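Local structure of possible glutathione S-transferase (Rhodopseudomonas palustris, 3M8N) at residues F99-S110 with W132-M143. The protein probably acts as a glutathione transferase, joining glutathione to electrophilic substrates. Sequence-based numbering, arbitrary orientation.
Sequences FEQHALEPNIGS and WLERGYAALQVM
Phe99 pushes its ring into helix 132-143: CZ lies 3.8 Å from Val142 CB, CE2 reaches Met143 CG, and Ala139 O sits at the ring edge, in plane. CG trans to the backbone N (chi1 170°) sends the ring across, and Ala103 CB sits over one face, toward the rim. Ala139 is close-packed, its CB 3.7 Å from Leu104 CD1, while SE of Met143, modelled as selenomethionine, meets the same methyl. Gly136 lets the backbones draw together under Asn107 and Ile108, whose CD1 touches Leu140 CD1. They are closest where Trp132 CA lies 4.3 Å from Asn107 CA. Here the Trp132 six-membered ring covers Ser110 CB, a CH-pi contact, and the indole also meets the Trp114 ring, planes about 15° apart. Ser110 OG hydrogen-bonds to Pro106 O from above the carbonyl plane. Replacing Trp132 by an alanine would probably uncover Ser110 CB and take a ring neighbour from Trp114. The solvent side is at Arg135: CB touches Asn107, but the guanidinium turns outward, where NE makes a weak hydrogen bond, part of a salt bridge, to Glu134 OE2. The segments run roughly antiparallel (136°), mostly apolar packing of helices 87-117 and 129-146 in the all-helical C-terminal domain of the GST fold.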
ATOM      1  N   PHE A  99      -5.034   1.308  -1.979  1.00 21.41           N
ATOM      2  CA  PHE A  99      -5.611   2.587  -2.339  1.00 22.39           C
ATOM      3  C   PHE A  99      -5.264   3.610  -1.344  1.00 22.67           C
ATOM      4  O   PHE A  99      -4.874   4.662  -1.740  1.00 24.27           O
ATOM      5  CB  PHE A  99      -7.109   2.473  -2.479  1.00 21.26           C
ATOM      6  CG  PHE A  99      -7.846   3.803  -2.613  1.00 23.70           C
ATOM      7  CD1 PHE A  99      -8.079   4.368  -3.843  1.00 24.11           C
ATOM      8  CD2 PHE A  99      -8.397   4.424  -1.497  1.00 21.45           C
ATOM      9  CE1 PHE A  99      -8.806   5.564  -3.929  1.00 25.39           C
ATOM     10  CE2 PHE A  99      -9.111   5.600  -1.618  1.00 24.41           C
ATOM     11  CZ  PHE A  99      -9.302   6.155  -2.807  1.00 22.57           C
ATOM     12  N   GLU A 100      -5.368   3.325  -0.063  1.00 23.38           N
ATOM     13  CA  GLU A 100      -4.962   4.301   0.954  1.00 23.77           C
ATOM     14  C   GLU A 100      -3.513   4.667   0.788  1.00 24.47           C
ATOM     15  O   GLU A 100      -3.171   5.798   0.904  1.00 26.73           O
ATOM     16  CB  GLU A 100      -5.222   3.775   2.366  1.00 23.29           C
ATOM     17  CG  GLU A 100      -4.978   4.743   3.515  1.00 22.13           C
ATOM     18  CD  GLU A 100      -3.539   4.762   4.105  1.00 23.68           C
ATOM     19  OE1 GLU A 100      -2.646   4.020   3.692  1.00 28.37           O
ATOM     20  OE2 GLU A 100      -3.239   5.569   4.994  1.00 26.45           O
ATOM     21  N   GLN A 101      -2.657   3.719   0.478  1.00 25.77           N
ATOM     22  CA  GLN A 101      -1.196   3.963   0.309  1.00 26.52           C
ATOM     23  C   GLN A 101      -0.775   4.939  -0.823  1.00 26.22           C
ATOM     24  O   GLN A 101       0.068   5.765  -0.594  1.00 25.44           O
ATOM     25  CB  GLN A 101      -0.431   2.610   0.195  1.00 26.67           C
ATOM     26  CG  GLN A 101       0.959   2.485   0.894  1.00 29.52           C
ATOM     27  CD  GLN A 101       1.063   3.201   2.202  1.00 32.12           C
ATOM     28  OE1 GLN A 101       1.872   4.100   2.340  1.00 31.16           O
ATOM     29  NE2 GLN A 101       0.200   2.861   3.167  1.00 40.00           N
ATOM     30  N   HIS A 102      -1.362   4.844  -2.015  1.00 27.28           N
ATOM     31  CA  HIS A 102      -1.056   5.791  -3.105  1.00 28.93           C
ATOM     32  C   HIS A 102      -1.974   7.018  -3.246  1.00 29.03           C
ATOM     33  O   HIS A 102      -1.553   7.981  -3.798  1.00 29.97           O
ATOM     34  CB  HIS A 102      -0.943   5.083  -4.457  1.00 29.13           C
ATOM     35  CG  HIS A 102      -2.253   4.647  -5.016  1.00 29.84           C
ATOM     36  ND1 HIS A 102      -3.005   5.444  -5.842  1.00 30.18           N
ATOM     37  CD2 HIS A 102      -2.925   3.482  -4.903  1.00 30.76           C
ATOM     38  CE1 HIS A 102      -4.115   4.807  -6.171  1.00 31.36           C
ATOM     39  NE2 HIS A 102      -4.098   3.616  -5.606  1.00 31.16           N
ATOM     40  N   ALA A 103      -3.190   6.971  -2.706  1.00 29.09           N
ATOM     41  CA  ALA A 103      -4.158   8.071  -2.789  1.00 28.89           C
ATOM     42  C   ALA A 103      -4.372   8.921  -1.552  1.00 28.85           C
ATOM     43  O   ALA A 103      -4.519  10.087  -1.684  1.00 29.42           O
ATOM     44  CB  ALA A 103      -5.480   7.600  -3.351  1.00 27.80           C
ATOM     45  N   LEU A 104      -4.352   8.370  -0.346  1.00 31.22           N
ATOM     46  CA  LEU A 104      -4.503   9.166   0.915  1.00 31.77           C
ATOM     47  C   LEU A 104      -3.242   9.652   1.590  1.00 32.77           C
ATOM     48  O   LEU A 104      -3.140  10.854   1.911  1.00 33.66           O
ATOM     49  CB  LEU A 104      -5.324   8.442   1.996  1.00 31.83           C
ATOM     50  CG  LEU A 104      -6.754   8.872   2.201  1.00 32.78           C
ATOM     51  CD1 LEU A 104      -7.519   8.700   0.917  1.00 34.12           C
ATOM     52  CD2 LEU A 104      -7.338   8.027   3.234  1.00 34.07           C
ATOM     53  N   GLU A 105      -2.324   8.716   1.862  1.00 32.54           N
ATOM     54  CA  GLU A 105      -1.052   9.017   2.445  1.00 32.87           C
ATOM     55  C   GLU A 105      -0.353  10.159   1.739  1.00 31.79           C
ATOM     56  O   GLU A 105      -0.043  11.125   2.376  1.00 32.39           O
ATOM     57  CB  GLU A 105      -0.169   7.777   2.412  1.00 33.79           C
ATOM     58  CG  GLU A 105       1.372   8.031   2.602  1.00 37.43           C
ATOM     59  CD  GLU A 105       1.848   7.682   4.009  1.00 40.24           C
ATOM     60  OE1 GLU A 105       1.266   6.763   4.590  1.00 40.81           O
ATOM     61  OE2 GLU A 105       2.795   8.304   4.533  1.00 42.25           O
ATOM     62  N   PRO A 106      -0.132  10.058   0.416  1.00 31.70           N
ATOM     63  CA  PRO A 106       0.613  11.103  -0.272  1.00 32.32           C
ATOM     64  C   PRO A 106      -0.056  12.491  -0.383  1.00 32.31           C
ATOM     65  O   PRO A 106       0.604  13.455  -0.736  1.00 33.68           O
ATOM     66  CB  PRO A 106       0.797  10.526  -1.668  1.00 31.51           C
ATOM     67  CG  PRO A 106       0.474   9.100  -1.517  1.00 31.39           C
ATOM     68  CD  PRO A 106      -0.579   9.053  -0.549  1.00 31.06           C
ATOM     69  N   ASN A 107      -1.326  12.585  -0.075  1.00 31.25           N
ATOM     70  CA  ASN A 107      -2.046  13.791  -0.271  1.00 31.36           C
ATOM     71  C   ASN A 107      -2.646  14.276   1.007  1.00 30.54           C
ATOM     72  O   ASN A 107      -2.297  15.350   1.497  1.00 30.89           O
ATOM     73  CB  ASN A 107      -3.125  13.532  -1.302  1.00 31.87           C
ATOM     74  CG  ASN A 107      -2.556  13.200  -2.647  1.00 32.27           C
ATOM     75  OD1 ASN A 107      -2.846  12.155  -3.211  1.00 34.58           O
ATOM     76  ND2 ASN A 107      -1.744  14.080  -3.170  1.00 32.49           N
ATOM     77  N   ILE A 108      -3.538  13.481   1.581  1.00 30.34           N
ATOM     78  CA  ILE A 108      -4.102  13.886   2.865  1.00 29.49           C
ATOM     79  C   ILE A 108      -3.099  13.746   3.951  1.00 28.90           C
ATOM     80  O   ILE A 108      -3.045  14.557   4.868  1.00 29.22           O
ATOM     81  CB  ILE A 108      -5.391  13.128   3.234  1.00 29.77           C
ATOM     82  CG1 ILE A 108      -6.451  13.309   2.134  1.00 29.02           C
ATOM     83  CG2 ILE A 108      -5.859  13.521   4.641  1.00 29.62           C
ATOM     84  CD1 ILE A 108      -7.855  13.006   2.563  1.00 31.05           C
ATOM     85  N   GLY A 109      -2.269  12.726   3.846  1.00 28.69           N
ATOM     86  CA  GLY A 109      -1.195  12.555   4.824  1.00 28.86           C
ATOM     87  C   GLY A 109      -0.110  13.614   4.815  1.00 28.77           C
ATOM     88  O   GLY A 109       0.345  14.038   5.880  1.00 28.69           O
ATOM     89  N   SER A 110       0.341  14.011   3.619  1.00 29.17           N
ATOM     90  CA  SER A 110       1.294  15.118   3.505  1.00 29.84           C
ATOM     91  C   SER A 110       0.692  16.436   3.981  1.00 29.51           C
ATOM     92  O   SER A 110       1.327  17.173   4.689  1.00 29.80           O
ATOM     93  CB  SER A 110       1.849  15.284   2.087  1.00 30.02           C
ATOM     94  OG  SER A 110       2.059  14.097   1.326  1.00 31.82           O
ATOM     95  N   TRP A 132      -2.412  18.352  -3.344  1.00 41.58           N
ATOM     96  CA  TRP A 132      -2.811  17.564  -2.192  1.00 39.00           C
ATOM     97  C   TRP A 132      -4.312  17.647  -2.096  1.00 39.80           C
ATOM     98  O   TRP A 132      -4.993  16.624  -1.998  1.00 39.19           O
ATOM     99  CB  TRP A 132      -2.145  18.050  -0.918  1.00 37.47           C
ATOM    100  CG  TRP A 132      -0.749  17.734  -0.932  1.00 32.09           C
ATOM    101  CD1 TRP A 132      -0.129  16.825  -1.731  1.00 31.21           C
ATOM    102  CD2 TRP A 132       0.256  18.302  -0.118  1.00 30.18           C
ATOM    103  NE1 TRP A 132       1.219  16.781  -1.455  1.00 30.52           N
ATOM    104  CE2 TRP A 132       1.478  17.689  -0.464  1.00 29.00           C
ATOM    105  CE3 TRP A 132       0.252  19.279   0.892  1.00 34.05           C
ATOM    106  CZ2 TRP A 132       2.696  18.022   0.157  1.00 29.01           C
ATOM    107  CZ3 TRP A 132       1.495  19.597   1.532  1.00 30.43           C
ATOM    108  CH2 TRP A 132       2.680  18.958   1.150  1.00 28.61           C
ATOM    109  N   LEU A 133      -4.823  18.875  -2.172  1.00 40.43           N
ATOM    110  CA  LEU A 133      -6.246  19.116  -2.157  1.00 40.70           C
ATOM    111  C   LEU A 133      -6.905  18.469  -3.390  1.00 40.48           C
ATOM    112  O   LEU A 133      -7.855  17.675  -3.287  1.00 39.65           O
ATOM    113  CB  LEU A 133      -6.535  20.626  -2.054  1.00 40.45           C
ATOM    114  CG  LEU A 133      -6.289  21.315  -0.701  1.00 41.54           C
ATOM    115  CD1 LEU A 133      -7.034  22.648  -0.585  1.00 42.01           C
ATOM    116  CD2 LEU A 133      -6.704  20.481   0.479  1.00 42.09           C
ATOM    117  N   GLU A 134      -6.394  18.807  -4.557  1.00 40.20           N
ATOM    118  CA  GLU A 134      -6.974  18.260  -5.736  1.00 40.82           C
ATOM    119  C   GLU A 134      -7.027  16.696  -5.639  1.00 39.95           C
ATOM    120  O   GLU A 134      -8.057  16.089  -5.942  1.00 39.95           O
ATOM    121  CB  GLU A 134      -6.298  18.878  -6.999  1.00 40.75           C
ATOM    122  CG  GLU A 134      -5.914  17.944  -8.181  1.00 46.38           C
ATOM    123  CD  GLU A 134      -7.073  17.090  -8.758  1.00 54.05           C
ATOM    124  OE1 GLU A 134      -8.127  17.673  -9.108  1.00 55.87           O
ATOM    125  OE2 GLU A 134      -6.924  15.827  -8.874  1.00 56.63           O
ATOM    126  N   ARG A 135      -5.938  16.057  -5.211  1.00 38.69           N
ATOM    127  CA  ARG A 135      -5.833  14.599  -5.315  1.00 38.15           C
ATOM    128  C   ARG A 135      -6.527  13.919  -4.142  1.00 36.27           C
ATOM    129  O   ARG A 135      -7.081  12.853  -4.304  1.00 36.37           O
ATOM    130  CB  ARG A 135      -4.372  14.129  -5.388  1.00 37.97           C
ATOM    131  CG  ARG A 135      -3.532  14.691  -6.494  1.00 40.77           C
ATOM    132  CD  ARG A 135      -3.368  13.649  -7.540  1.00 48.92           C
ATOM    133  NE  ARG A 135      -4.671  13.328  -8.139  1.00 56.87           N
ATOM    134  CZ  ARG A 135      -4.974  12.182  -8.765  1.00 60.85           C
ATOM    135  NH1 ARG A 135      -4.046  11.202  -8.882  1.00 59.71           N
ATOM    136  NH2 ARG A 135      -6.217  12.024  -9.257  1.00 59.75           N
ATOM    137  N   GLY A 136      -6.471  14.548  -2.980  1.00 34.74           N
ATOM    138  CA  GLY A 136      -7.203  14.124  -1.786  1.00 34.12           C
ATOM    139  C   GLY A 136      -8.713  14.156  -1.964  1.00 33.95           C
ATOM    140  O   GLY A 136      -9.386  13.290  -1.459  1.00 33.45           O
ATOM    141  N   TYR A 137      -9.245  15.139  -2.706  1.00 33.36           N
ATOM    142  CA  TYR A 137     -10.663  15.223  -2.913  1.00 31.95           C
ATOM    143  C   TYR A 137     -11.094  14.190  -3.919  1.00 31.65           C
ATOM    144  O   TYR A 137     -12.186  13.672  -3.832  1.00 31.44           O
ATOM    145  CB  TYR A 137     -11.056  16.617  -3.411  1.00 33.17           C
ATOM    146  CG  TYR A 137     -11.286  17.657  -2.331  1.00 32.74           C
ATOM    147  CD1 TYR A 137     -12.242  17.467  -1.350  1.00 32.83           C
ATOM    148  CD2 TYR A 137     -10.544  18.826  -2.306  1.00 34.56           C
ATOM    149  CE1 TYR A 137     -12.454  18.419  -0.349  1.00 35.13           C
ATOM    150  CE2 TYR A 137     -10.746  19.809  -1.315  1.00 34.90           C
ATOM    151  CZ  TYR A 137     -11.707  19.598  -0.344  1.00 35.18           C
ATOM    152  OH  TYR A 137     -11.903  20.531   0.644  1.00 36.32           O
ATOM    153  N   ALA A 138     -10.250  13.893  -4.894  1.00 30.35           N
ATOM    154  CA  ALA A 138     -10.584  12.846  -5.811  1.00 30.20           C
ATOM    155  C   ALA A 138     -10.655  11.496  -5.081  1.00 29.80           C
ATOM    156  O   ALA A 138     -11.472  10.666  -5.421  1.00 30.39           O
ATOM    157  CB  ALA A 138      -9.593  12.803  -6.910  1.00 29.75           C
ATOM    158  N   ALA A 139      -9.795  11.289  -4.076  1.00 30.41           N
ATOM    159  CA  ALA A 139      -9.791  10.064  -3.248  1.00 29.94           C
ATOM    160  C   ALA A 139     -11.058   9.975  -2.371  1.00 30.02           C
ATOM    161  O   ALA A 139     -11.772   8.952  -2.375  1.00 30.78           O
ATOM    162  CB  ALA A 139      -8.516   9.967  -2.399  1.00 28.98           C
ATOM    163  N   LEU A 140     -11.350  11.051  -1.639  1.00 29.68           N
ATOM    164  CA  LEU A 140     -12.554  11.150  -0.843  1.00 28.53           C
ATOM    165  C   LEU A 140     -13.790  10.912  -1.643  1.00 29.34           C
ATOM    166  O   LEU A 140     -14.759  10.404  -1.148  1.00 30.00           O
ATOM    167  CB  LEU A 140     -12.629  12.469  -0.220  1.00 27.40           C
ATOM    168  CG  LEU A 140     -11.600  12.700   0.826  1.00 25.76           C
ATOM    169  CD1 LEU A 140     -11.482  14.172   1.022  1.00 26.60           C
ATOM    170  CD2 LEU A 140     -12.031  12.053   2.088  1.00 27.00           C
ATOM    171  N   GLN A 141     -13.728  11.202  -2.917  1.00 31.16           N
ATOM    172  CA  GLN A 141     -14.852  10.977  -3.796  1.00 33.08           C
ATOM    173  C   GLN A 141     -14.990   9.553  -4.180  1.00 32.81           C
ATOM    174  O   GLN A 141     -16.101   9.064  -4.306  1.00 33.97           O
ATOM    175  CB  GLN A 141     -14.713  11.814  -5.085  1.00 34.67           C
ATOM    176  CG  GLN A 141     -16.000  12.064  -5.795  1.00 38.39           C
ATOM    177  CD  GLN A 141     -16.927  12.885  -4.923  1.00 42.25           C
ATOM    178  OE1 GLN A 141     -16.555  13.994  -4.505  1.00 43.73           O
ATOM    179  NE2 GLN A 141     -18.116  12.322  -4.593  1.00 40.74           N
ATOM    180  N   VAL A 142     -13.860   8.889  -4.415  1.00 32.61           N
ATOM    181  CA  VAL A 142     -13.865   7.455  -4.637  1.00 31.79           C
ATOM    182  C   VAL A 142     -14.465   6.817  -3.384  1.00 30.78           C
ATOM    183  O   VAL A 142     -15.244   5.889  -3.470  1.00 31.13           O
ATOM    184  CB  VAL A 142     -12.433   6.867  -4.924  1.00 31.83           C
ATOM    185  CG1 VAL A 142     -12.492   5.355  -5.053  1.00 31.60           C
ATOM    186  CG2 VAL A 142     -11.853   7.437  -6.192  1.00 32.12           C
HETATM  187  N   MSE A 143     -14.118   7.342  -2.225  1.00 30.45           N
HETATM  188  CA  MSE A 143     -14.632   6.796  -0.980  1.00 30.38           C
HETATM  189  C   MSE A 143     -16.133   7.060  -0.775  1.00 31.74           C
HETATM  190  O   MSE A 143     -16.886   6.153  -0.407  1.00 32.31           O
HETATM  191  CB  MSE A 143     -13.812   7.307   0.186  1.00 29.69           C
HETATM  192  CG  MSE A 143     -12.370   6.756   0.248  1.00 26.77           C
HETATM  193 SE   MSE A 143     -11.390   7.776   1.480  1.00 30.72          SE
HETATM  194  CE  MSE A 143     -12.020   7.256   3.157  1.00 25.40           C
TER